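PDB 5B6T: glycosyl hydrolase family 62 protein from Coprinopsis cinerea, which hydrolyses terminal alpha-L-arabinofuranosyl residues as an alpha-L-arabinofuranosidase, its substrate probably being the arabinose side groups of arabinoxylan. Local coordinates for residues 198-203 with 266-271; 206-212 with 224-230; 15-21 with 66-72. One frame throughout, in Å; residues are numbered along the deposited sequence. Where two conformers were deposited one is given.

Interaction 1 (198-203 with 266-271)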
loop_
_atom_site.group_PDB
_atom_site.type_symbol
_atom_site.label_atom_id
_atom_site.label_comp_id
_atom_site.label_asym_id
_atom_site.label_seq_id
_atom_site.Cartn_x
_atom_site.Cartn_y
_atom_site.Cartn_z
ATOM N N ASN A 198 -0.975 3.844 -4.463
ATOM C CA ASN A 198 -1.064 4.759 -3.322
ATOM C C ASN A 198 -1.570 6.092 -3.831
ATOM O O ASN A 198 -1.201 6.536 -4.928
ATOM C CB ASN A 198 0.289 5.052 -2.641
ATOM C CG ASN A 198 1.061 3.817 -2.214
ATOM O OD1 ASN A 198 2.110 3.528 -2.794
ATOM N ND2 ASN A 198 0.619 3.151 -1.158
ATOM N N VAL A 199 -2.434 6.718 -3.046
ATOM C CA VAL A 199 -2.949 8.045 -3.360
ATOM C C VAL A 199 -2.892 8.924 -2.106
ATOM O O VAL A 199 -3.423 8.569 -1.073
ATOM C CB VAL A 199 -4.369 8.017 -3.944
ATOM C CG1 VAL A 199 -4.720 9.394 -4.509
ATOM C CG2 VAL A 199 -4.459 6.951 -5.009
ATOM N N TYR A 200 -2.192 10.070 -2.230
ATOM C CA TYR A 200 -1.955 10.968 -1.099
ATOM C C TYR A 200 -2.271 12.420 -1.415
ATOM O O TYR A 200 -2.125 12.843 -2.563
ATOM C CB TYR A 200 -0.503 10.924 -0.701
ATOM C CG TYR A 200 -0.002 9.573 -0.242
ATOM C CD1 TYR A 200 -0.358 9.067 0.994
ATOM C CD2 TYR A 200 0.835 8.820 -1.045
ATOM C CE1 TYR A 200 0.120 7.845 1.439
ATOM C CE2 TYR A 200 1.338 7.612 -0.612
ATOM C CZ TYR A 200 0.953 7.110 0.638
ATOM O OH TYR A 200 1.461 5.893 1.055
ATOM N N ARG A 201 -2.708 13.160 -0.394
ATOM C CA ARG A 201 -2.748 14.634 -0.466
ATOM C C ARG A 201 -1.350 15.155 -0.210
ATOM O O ARG A 201 -0.679 14.733 0.739
ATOM C CB ARG A 201 -3.707 15.188 0.569
ATOM C CG ARG A 201 -3.682 16.699 0.734
ATOM C CD ARG A 201 -4.081 17.428 -0.539
ATOM N NE ARG A 201 -3.880 18.868 -0.397
ATOM C CZ ARG A 201 -4.678 19.679 0.300
ATOM N NH1 ARG A 201 -5.752 19.213 0.928
ATOM N NH2 ARG A 201 -4.387 20.984 0.376
ATOM N N ILE A 202 -0.889 16.082 -1.042
ATOM C CA ILE A 202 0.458 16.671 -0.870
ATOM C C ILE A 202 0.300 17.925 -0.025
ATOM O O ILE A 202 -0.225 18.927 -0.515
ATOM C CB ILE A 202 1.134 16.994 -2.217
ATOM C CG1 ILE A 202 1.219 15.753 -3.103
ATOM C CG2 ILE A 202 2.525 17.561 -1.990
ATOM C CD1 ILE A 202 1.567 16.033 -4.563
ATOM N N ASP A 203 0.779 17.874 1.226
ATOM C CA ASP A 203 0.698 19.049 2.108
ATOM C C ASP A 203 1.325 20.287 1.477
ATOM O O ASP A 203 2.349 20.185 0.791
ATOM C CB ASP A 203 1.395 18.805 3.441
ATOM C CG ASP A 203 0.606 17.912 4.381
ATOM O OD1 ASP A 203 -0.619 17.742 4.179
ATOM O OD2 ASP A 203 1.238 17.438 5.343
ATOM N N GLY A 266 4.417 -0.806 -1.522
ATOM C CA GLY A 266 4.815 -0.070 -0.344
ATOM C C GLY A 266 3.870 1.050 0.061
ATOM O O GLY A 266 2.712 1.135 -0.388
ATOM N N GLU A 267 4.373 1.927 0.942
ATOM C CA GLU A 267 3.635 3.103 1.429
ATOM C C GLU A 267 4.619 4.159 1.855
ATOM O O GLU A 267 5.689 3.830 2.426
ATOM C CB GLU A 267 2.719 2.780 2.623
ATOM C CG GLU A 267 1.229 2.649 2.251
ATOM C CD GLU A 267 0.301 2.526 3.428
ATOM O OE1 GLU A 267 0.576 3.158 4.467
ATOM O OE2 GLU A 267 -0.706 1.771 3.326
ATOM N N LEU A 268 4.239 5.423 1.627
ATOM C CA LEU A 268 5.025 6.549 2.105
ATOM C C LEU A 268 4.734 6.812 3.583
ATOM O O LEU A 268 3.609 6.617 4.076
ATOM C CB LEU A 268 4.733 7.846 1.327
ATOM C CG LEU A 268 5.338 8.002 -0.083
ATOM C CD1 LEU A 268 4.739 9.236 -0.769
ATOM C CD2 LEU A 268 6.859 8.144 -0.027
ATOM N N ILE A 269 5.743 7.271 4.293
ATOM C CA ILE A 269 5.507 7.779 5.643
ATOM C C ILE A 269 4.679 9.065 5.534
ATOM O O ILE A 269 5.019 9.986 4.757
ATOM C CB ILE A 269 6.828 8.030 6.396
ATOM C CG1 ILE A 269 7.663 6.750 6.613
ATOM C CG2 ILE A 269 6.568 8.708 7.718
ATOM C CD1 ILE A 269 6.934 5.483 6.927
ATOM N N ARG A 270 3.573 9.127 6.275
ATOM C CA ARG A 270 2.610 10.215 6.155
ATOM C C ARG A 270 2.906 11.371 7.100
ATOM O O ARG A 270 3.670 11.224 8.024
ATOM C CB ARG A 270 1.205 9.673 6.445
ATOM C CG ARG A 270 0.841 8.407 5.684
ATOM C CD ARG A 270 -0.560 7.959 6.039
ATOM N NE ARG A 270 -0.722 6.568 5.675
ATOM C CZ ARG A 270 -1.651 5.777 6.180
ATOM N NH1 ARG A 270 -2.583 6.259 6.976
ATOM N NH2 ARG A 270 -1.640 4.497 5.861
ATOM N N SER A 271 2.288 12.519 6.847
ATOM C CA SER A 271 2.399 13.649 7.756
ATOM C C SER A 271 1.277 13.658 8.774
ATOM O O SER A 271 1.299 14.474 9.718
ATOM C CB SER A 271 2.365 14.949 6.963
ATOM O OG SER A 271 1.209 15.000 6.171
HETATM O O HOH W 1 1.209 5.609 3.720
#

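Interaction 2 (206-212 with 224-230)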
loop_
_atom_site.group_PDB
_atom_site.type_symbol
_atom_site.label_atom_id
_atom_site.label_comp_id
_atom_site.label_asym_id
_atom_site.label_seq_id
_atom_site.Cartn_x
_atom_site.Cartn_y
_atom_site.Cartn_z
ATOM N N ASN A 206 -2.408 22.271 -3.499
ATOM C CA ASN A 206 -3.743 21.795 -3.801
ATOM C C ASN A 206 -3.613 20.657 -4.796
ATOM O O ASN A 206 -4.259 20.640 -5.837
ATOM C CB ASN A 206 -4.621 22.918 -4.363
ATOM C CG ASN A 206 -4.913 24.007 -3.335
ATOM O OD1 ASN A 206 -4.746 25.207 -3.616
ATOM N ND2 ASN A 206 -5.344 23.607 -2.149
ATOM N N GLU A 207 -2.736 19.723 -4.473
ATOM C CA GLU A 207 -2.458 18.596 -5.365
ATOM C C GLU A 207 -2.437 17.272 -4.622
ATOM O O GLU A 207 -2.193 17.213 -3.408
ATOM C CB GLU A 207 -1.110 18.756 -6.033
ATOM C CG GLU A 207 -1.073 19.779 -7.149
ATOM C CD GLU A 207 0.338 19.921 -7.669
ATOM O OE1 GLU A 207 1.209 20.311 -6.855
ATOM O OE2 GLU A 207 0.585 19.608 -8.852
ATOM N N TYR A 208 -2.598 16.216 -5.416
ATOM C CA TYR A 208 -2.551 14.828 -4.984
ATOM C C TYR A 208 -1.473 14.083 -5.752
ATOM O O TYR A 208 -1.145 14.431 -6.901
ATOM C CB TYR A 208 -3.916 14.170 -5.187
ATOM C CG TYR A 208 -4.975 14.855 -4.352
ATOM C CD1 TYR A 208 -5.620 15.984 -4.827
ATOM C CD2 TYR A 208 -5.277 14.425 -3.059
ATOM C CE1 TYR A 208 -6.563 16.652 -4.068
ATOM C CE2 TYR A 208 -6.215 15.090 -2.281
ATOM C CZ TYR A 208 -6.846 16.212 -2.790
ATOM O OH TYR A 208 -7.770 16.894 -2.026
ATOM N N LEU A 209 -0.925 13.067 -5.106
ATOM C CA LEU A 209 0.113 12.178 -5.671
ATOM C C LEU A 209 -0.471 10.763 -5.848
ATOM O O LEU A 209 -1.011 10.211 -4.911
ATOM C CB LEU A 209 1.295 12.119 -4.717
ATOM C CG LEU A 209 2.457 11.209 -5.103
ATOM C CD1 LEU A 209 3.169 11.633 -6.379
ATOM C CD2 LEU A 209 3.448 11.113 -3.961
ATOM N N LEU A 210 -0.333 10.205 -7.058
ATOM C CA LEU A 210 -0.668 8.795 -7.339
ATOM C C LEU A 210 0.631 8.031 -7.603
ATOM O O LEU A 210 1.429 8.439 -8.442
ATOM C CB LEU A 210 -1.539 8.698 -8.596
ATOM C CG LEU A 210 -1.779 7.301 -9.173
ATOM C CD1 LEU A 210 -2.586 6.433 -8.231
ATOM C CD2 LEU A 210 -2.482 7.436 -10.525
ATOM N N LEU A 211 0.839 6.940 -6.861
ATOM C CA LEU A 211 1.897 5.980 -7.129
ATOM C C LEU A 211 1.249 4.697 -7.571
ATOM O O LEU A 211 0.150 4.370 -7.139
ATOM C CB LEU A 211 2.727 5.684 -5.867
ATOM C CG LEU A 211 3.227 6.913 -5.106
ATOM C CD1 LEU A 211 3.952 6.512 -3.822
ATOM C CD2 LEU A 211 4.086 7.829 -5.995
ATOM N N HIS A 212 1.914 3.955 -8.445
ATOM C CA HIS A 212 1.334 2.685 -8.888
ATOM C C HIS A 212 2.491 1.778 -9.306
ATOM O O HIS A 212 3.431 2.239 -9.946
ATOM C CB HIS A 212 0.383 2.941 -10.084
ATOM C CG HIS A 212 -0.647 1.901 -10.311
ATOM N ND1 HIS A 212 -0.369 0.627 -10.770
ATOM C CD2 HIS A 212 -1.995 1.965 -10.187
ATOM C CE1 HIS A 212 -1.499 -0.052 -10.875
ATOM N NE2 HIS A 212 -2.497 0.744 -10.559
ATOM N N ARG A 224 5.684 4.014 -10.670
ATOM C CA ARG A 224 5.415 5.214 -11.449
ATOM C C ARG A 224 4.641 6.194 -10.617
ATOM O O ARG A 224 3.983 5.807 -9.659
ATOM C CB ARG A 224 4.637 4.846 -12.714
ATOM C CG ARG A 224 5.397 3.864 -13.610
ATOM C CD ARG A 224 4.597 3.388 -14.802
ATOM N NE ARG A 224 4.340 4.445 -15.775
ATOM C CZ ARG A 224 3.273 4.496 -16.583
ATOM N NH1 ARG A 224 2.350 3.529 -16.556
ATOM N NH2 ARG A 224 3.126 5.511 -17.422
ATOM N N SER A 225 4.700 7.473 -10.996
ATOM C CA SER A 225 4.025 8.529 -10.240
ATOM C C SER A 225 3.408 9.574 -11.147
ATOM O O SER A 225 3.931 9.870 -12.241
ATOM C CB SER A 225 5.000 9.215 -9.281
ATOM O OG SER A 225 6.140 9.755 -9.966
ATOM N N TRP A 226 2.317 10.141 -10.634
ATOM C CA TRP A 226 1.539 11.184 -11.300
ATOM C C TRP A 226 1.048 12.147 -10.252
ATOM O O TRP A 226 0.945 11.797 -9.069
ATOM C CB TRP A 226 0.301 10.599 -11.992
ATOM C CG TRP A 226 0.516 9.613 -13.063
ATOM C CD1 TRP A 226 0.436 9.841 -14.411
ATOM C CD2 TRP A 226 0.782 8.214 -12.927
ATOM N NE1 TRP A 226 0.635 8.696 -15.114
ATOM C CE2 TRP A 226 0.871 7.677 -14.232
ATOM C CE3 TRP A 226 0.964 7.358 -11.837
ATOM C CZ2 TRP A 226 1.145 6.323 -14.471
ATOM C CZ3 TRP A 226 1.219 6.019 -12.092
ATOM C CH2 TRP A 226 1.282 5.526 -13.381
ATOM N N THR A 227 0.661 13.344 -10.695
ATOM C CA THR A 227 -0.039 14.291 -9.809
ATOM C C THR A 227 -1.287 14.845 -10.466
ATOM O O THR A 227 -1.432 14.802 -11.701
ATOM C CB THR A 227 0.839 15.491 -9.402
ATOM O OG1 THR A 227 1.201 16.225 -10.591
ATOM C CG2 THR A 227 2.108 15.025 -8.689
ATOM N N SER A 228 -2.175 15.385 -9.636
ATOM C CA SER A 228 -3.429 15.954 -10.090
ATOM C C SER A 228 -3.925 16.969 -9.081
ATOM O O SER A 228 -3.604 16.882 -7.899
ATOM C CB SER A 228 -4.512 14.896 -10.256
ATOM O OG SER A 228 -5.741 15.449 -10.737
ATOM N N THR A 229 -4.735 17.924 -9.521
ATOM C CA THR A 229 -5.399 18.812 -8.571
ATOM C C THR A 229 -6.604 18.146 -7.906
ATOM O O THR A 229 -7.155 18.689 -6.953
ATOM C CB THR A 229 -5.868 20.116 -9.254
ATOM O OG1 THR A 229 -6.762 19.811 -10.294
ATOM C CG2 THR A 229 -4.713 20.816 -9.816
ATOM N N SER A 230 -7.072 17.012 -8.420
ATOM C CA SER A 230 -8.203 16.303 -7.814
ATOM C C SER A 230 -7.899 14.825 -7.641
ATOM O O SER A 230 -7.209 14.202 -8.454
ATOM C CB SER A 230 -9.418 16.430 -8.734
ATOM O OG SER A 230 -10.521 15.652 -8.285
HETATM O O HOH W 2 -7.208 20.398 -4.900
#

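Interaction 3 (15-21 with 66-72)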
loop_
_atom_site.group_PDB
_atom_site.type_symbol
_atom_site.label_atom_id
_atom_site.label_comp_id
_atom_site.label_asym_id
_atom_site.label_seq_id
_atom_site.Cartn_x
_atom_site.Cartn_y
_atom_site.Cartn_z
ATOM N N GLY A 15 11.287 -9.401 8.214
ATOM C CA GLY A 15 10.919 -10.605 7.524
ATOM C C GLY A 15 10.119 -11.523 8.436
ATOM O O GLY A 15 9.814 -11.177 9.581
ATOM N N PRO A 16 9.768 -12.705 7.915
ATOM C CA PRO A 16 8.933 -13.638 8.643
ATOM C C PRO A 16 9.601 -14.134 9.918
ATOM O O PRO A 16 10.813 -14.227 9.992
ATOM C CB PRO A 16 8.779 -14.812 7.677
ATOM C CG PRO A 16 9.043 -14.281 6.342
ATOM C CD PRO A 16 10.033 -13.160 6.537
ATOM N N LYS A 17 8.780 -14.497 10.895
ATOM C CA LYS A 17 9.277 -15.184 12.080
ATOM C C LYS A 17 9.541 -16.639 11.747
ATOM O O LYS A 17 9.030 -17.171 10.766
ATOM C CB LYS A 17 8.255 -15.108 13.206
ATOM C CG LYS A 17 7.979 -13.684 13.663
ATOM C CD LYS A 17 9.213 -13.041 14.289
ATOM C CE LYS A 17 8.873 -11.649 14.811
ATOM N NZ LYS A 17 10.082 -10.890 15.166
ATOM N N SER A 18 10.405 -17.265 12.547
ATOM C CA SER A 18 10.626 -18.695 12.463
ATOM C C SER A 18 9.703 -19.386 13.443
ATOM O O SER A 18 10.078 -19.656 14.566
ATOM C CB SER A 18 12.065 -19.042 12.794
ATOM O OG SER A 18 12.271 -20.411 12.541
ATOM N N ASP A 19 8.478 -19.603 13.024
ATOM C CA ASP A 19 7.459 -20.269 13.827
ATOM C C ASP A 19 6.722 -21.249 12.946
ATOM O O ASP A 19 7.040 -21.408 11.738
ATOM C CB ASP A 19 6.552 -19.236 14.504
ATOM C CG ASP A 19 5.752 -18.371 13.514
ATOM O OD1 ASP A 19 5.487 -18.826 12.391
ATOM O OD2 ASP A 19 5.359 -17.253 13.941
ATOM N N SER A 20 5.753 -21.971 13.528
ATOM C CA SER A 20 5.114 -23.049 12.773
ATOM C C SER A 20 4.329 -22.586 11.557
ATOM O O SER A 20 4.025 -23.388 10.692
ATOM C CB SER A 20 4.228 -23.914 13.658
ATOM O OG SER A 20 3.224 -23.164 14.290
ATOM N N ARG A 21 4.013 -21.289 11.485
ATOM C CA ARG A 21 3.284 -20.766 10.327
ATOM C C ARG A 21 4.134 -20.800 9.064
ATOM O O ARG A 21 3.594 -20.842 7.972
ATOM C CB ARG A 21 2.742 -19.344 10.594
ATOM C CG ARG A 21 1.691 -19.317 11.697
ATOM C CD ARG A 21 1.210 -17.910 12.000
ATOM N NE ARG A 21 0.175 -17.952 13.019
ATOM C CZ ARG A 21 -1.041 -17.417 12.897
ATOM N NH1 ARG A 21 -1.389 -16.755 11.805
ATOM N NH2 ARG A 21 -1.902 -17.520 13.900
ATOM N N ALA A 66 10.790 -6.789 16.624
ATOM C CA ALA A 66 9.443 -6.559 17.090
ATOM C C ALA A 66 8.608 -7.841 16.977
ATOM O O ALA A 66 8.726 -8.540 15.990
ATOM C CB ALA A 66 8.820 -5.437 16.279
ATOM N N SER A 67 7.785 -8.132 17.977
ATOM C CA SER A 67 6.863 -9.251 17.930
ATOM C C SER A 67 5.785 -9.023 16.862
ATOM O O SER A 67 5.471 -7.886 16.492
ATOM C CB SER A 67 6.171 -9.429 19.284
ATOM O OG SER A 67 5.545 -8.225 19.694
ATOM N N PHE A 68 5.268 -10.123 16.364
ATOM C CA PHE A 68 4.119 -10.114 15.476
ATOM C C PHE A 68 2.856 -10.360 16.280
ATOM O O PHE A 68 2.836 -11.221 17.168
ATOM C CB PHE A 68 4.259 -11.237 14.465
ATOM C CG PHE A 68 5.215 -10.955 13.321
ATOM C CD1 PHE A 68 6.043 -9.826 13.291
ATOM C CD2 PHE A 68 5.247 -11.821 12.239
ATOM C CE1 PHE A 68 6.907 -9.602 12.222
ATOM C CE2 PHE A 68 6.091 -11.593 11.168
ATOM C CZ PHE A 68 6.924 -10.470 11.159
ATOM N N TYR A 69 1.789 -9.637 15.954
ATOM C CA TYR A 69 0.441 -10.033 16.391
ATOM C C TYR A 69 -0.277 -10.487 15.143
ATOM O O TYR A 69 -0.642 -9.664 14.279
ATOM C CB TYR A 69 -0.346 -8.897 17.101
ATOM C CG TYR A 69 -1.538 -9.418 17.858
ATOM C CD1 TYR A 69 -2.680 -9.796 17.201
ATOM C CD2 TYR A 69 -1.523 -9.499 19.248
ATOM C CE1 TYR A 69 -3.769 -10.297 17.912
ATOM C CE2 TYR A 69 -2.607 -9.982 19.959
ATOM C CZ TYR A 69 -3.724 -10.376 19.279
ATOM O OH TYR A 69 -4.810 -10.902 19.966
ATOM N N TYR A 70 -0.537 -11.792 15.063
ATOM C CA TYR A 70 -1.267 -12.359 13.942
ATOM C C TYR A 70 -2.762 -12.029 14.065
ATOM O O TYR A 70 -3.425 -12.422 15.020
ATOM C CB TYR A 70 -1.036 -13.856 13.896
ATOM C CG TYR A 70 0.388 -14.242 13.538
ATOM C CD1 TYR A 70 0.888 -14.019 12.263
ATOM C CD2 TYR A 70 1.229 -14.853 14.472
ATOM C CE1 TYR A 70 2.203 -14.355 11.923
ATOM C CE2 TYR A 70 2.525 -15.197 14.145
ATOM C CZ TYR A 70 3.008 -14.962 12.862
ATOM O OH TYR A 70 4.294 -15.339 12.483
ATOM N N LEU A 71 -3.286 -11.277 13.093
ATOM C CA LEU A 71 -4.617 -10.702 13.247
ATOM C C LEU A 71 -5.736 -11.718 13.087
ATOM O O LEU A 71 -6.893 -11.401 13.384
ATOM C CB LEU A 71 -4.815 -9.494 12.328
ATOM C CG LEU A 71 -3.933 -8.303 12.681
ATOM C CD1 LEU A 71 -4.069 -7.245 11.594
ATOM C CD2 LEU A 71 -4.293 -7.723 14.052
ATOM N N ASP A 72 -5.401 -12.940 12.679
ATOM C CA ASP A 72 -6.406 -14.009 12.699
ATOM C C ASP A 72 -6.849 -14.394 14.116
ATOM O O ASP A 72 -7.867 -15.067 14.279
ATOM C CB ASP A 72 -5.956 -15.230 11.865
ATOM C CG ASP A 72 -4.714 -15.955 12.425
ATOM O OD1 ASP A 72 -4.398 -15.855 13.594
ATOM O OD2 ASP A 72 -4.129 -16.769 11.664
HETATM O O HOH W 3 6.009 -14.878 10.366
#

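Interaction 1 (198-203 with 266-271)
Two strands can run side by side without forming a sheet, with side chains bridging the gap. Here strands 198-202 and 266-268 are nearly parallel (5°), but their axes come no closer than 8.3 Å, and no backbone-to-backbone hydrogen bond links the segments. Tyr200, which has the most surface covered by the contact, spans the space. Its OH accepts a hydrogen bond from Leu268 N (2.9 Å), thus serving a backbone amide as a neighbouring strand's carbonyl otherwise might. The same OH donates to a bridging water (2.7 Å), which in turn donates to Leu268 O and Glu267 OE1 (both 2.6 Å) and accepts from Arg270 NE (2.9 Å). Leu268 adds an apolar touch, its CD1 lying 3.8 Å from Tyr200 CE2. Two residues earlier, Asn198 repeats the bridging principle: its ND2 donates to Gly266 O (3.0 Å), while its OD1 is held by Tyr286. At the outer end, Ser271 OG donates to Asp203 OD2 (2.6 Å). Glu267, bonded to Ser30 and salt-bridged to Arg270 (NH2 to Glu267 OE1, 2.9 Å), which also donates to Val86 O, has its side chain about 4 Å from a bound calcium ion. Side-chain and water bridging between the innermost strands of successive blades, beside a central metal, suits the five-bladed beta-propeller of family 62 glycoside hydrolases.

Interaction 2 (206-212 with 224-230)
This is a backbone-paired antiparallel contact, the core of the beta hairpin formed by strands 207-215 and 221-228. Six hydrogen bonds come in reciprocal couples: Tyr208 N to Ser228 O (2.8 Å) and Ser228 N to Tyr208 O (3.1 Å), then Leu210 with Trp226 (N to O, 2.9 Å each way) and His212 with Arg224 (N to O, 3.0 Å each way). Between them lie the non-hydrogen-bonded pairs Leu209-Thr227 and Leu211-Ser225. In the beta-propeller these are the second and third strands of the blade that starts with strand 195-202, and their 159° angle reflects its twist. On the face carrying Leu210 and Trp226, Leu210 CD2 meets Trp226 CE3 at 3.7 Å, and both side chains pack on Met185 of the preceding blade. On the other face Leu211 CD2 approaches Ser225 CB (3.7 Å), and the Ser225 hydroxyl is hydrogen-bonded to Ala239 O. Where the pairing runs out, a water donates to Thr229 O (2.7 Å) and weakly to Asn206 O (3.1 Å).

Interaction 3 (15-21 with 66-72)
The guanidinium of Arg21 lies flat on the ring of Tyr70, planes 7° apart and centres 3.9 Å apart, a cation-pi stack that turns a long charged side chain into a lid for an aromatic one. The setting is the rim of the beta-propeller: a loop leading from strand 7-9 to strand 25-34 folds over strand 68-70, the outermost strand of the next blade. Arg21 CD, 3.5 Å from the Tyr70 ring centroid, extends the cover with a CH-pi contact. Beyond the ring the guanidinium reaches Asp72 in a salt bridge, NH1 to OD2 at 2.7 Å and NH2 to OD1 at 3.0 Å. Asp19 serves both partners: its OD2 accepts from Tyr70 OH (2.6 Å), whereas its OD1 accepts from Arg21 N (3.0 Å), an Asx turn that shapes the loop just before the arginine. Lys17 covers Phe68 with its aliphatic part instead, a CH-pi contact with CG 3.8 Å from the ring centroid, over the face. Phe68 also packs on Ile26, Val53 and Ile55, so the lysine covers an apolar patch of the blade. Past that ring the lysine ends its run with NZ donating to Ala66 O at 2.8 Å.

In the fold
Followed from the N terminus, the chain first closes interaction 3, where the loop 15-21, entering the blade that begins with strand 25-34, meets that blade's last strand. Two further blades pass before interaction 1 opens at 198-203. Its loop closes only at 266-271, in the blade completed by strand 7-9, so it joins neighbouring blades near the centre. Interaction 2 opens and closes within that span and stays within a single blade, pairing its second and third strands. Interactions 1 and 2 touch directly, Tyr200 O lying 2.8 Å from Leu209 N, whereas interaction 3 stands apart, its centre about 27 Å from that of interaction 1 and 34 Å from that of interaction 2.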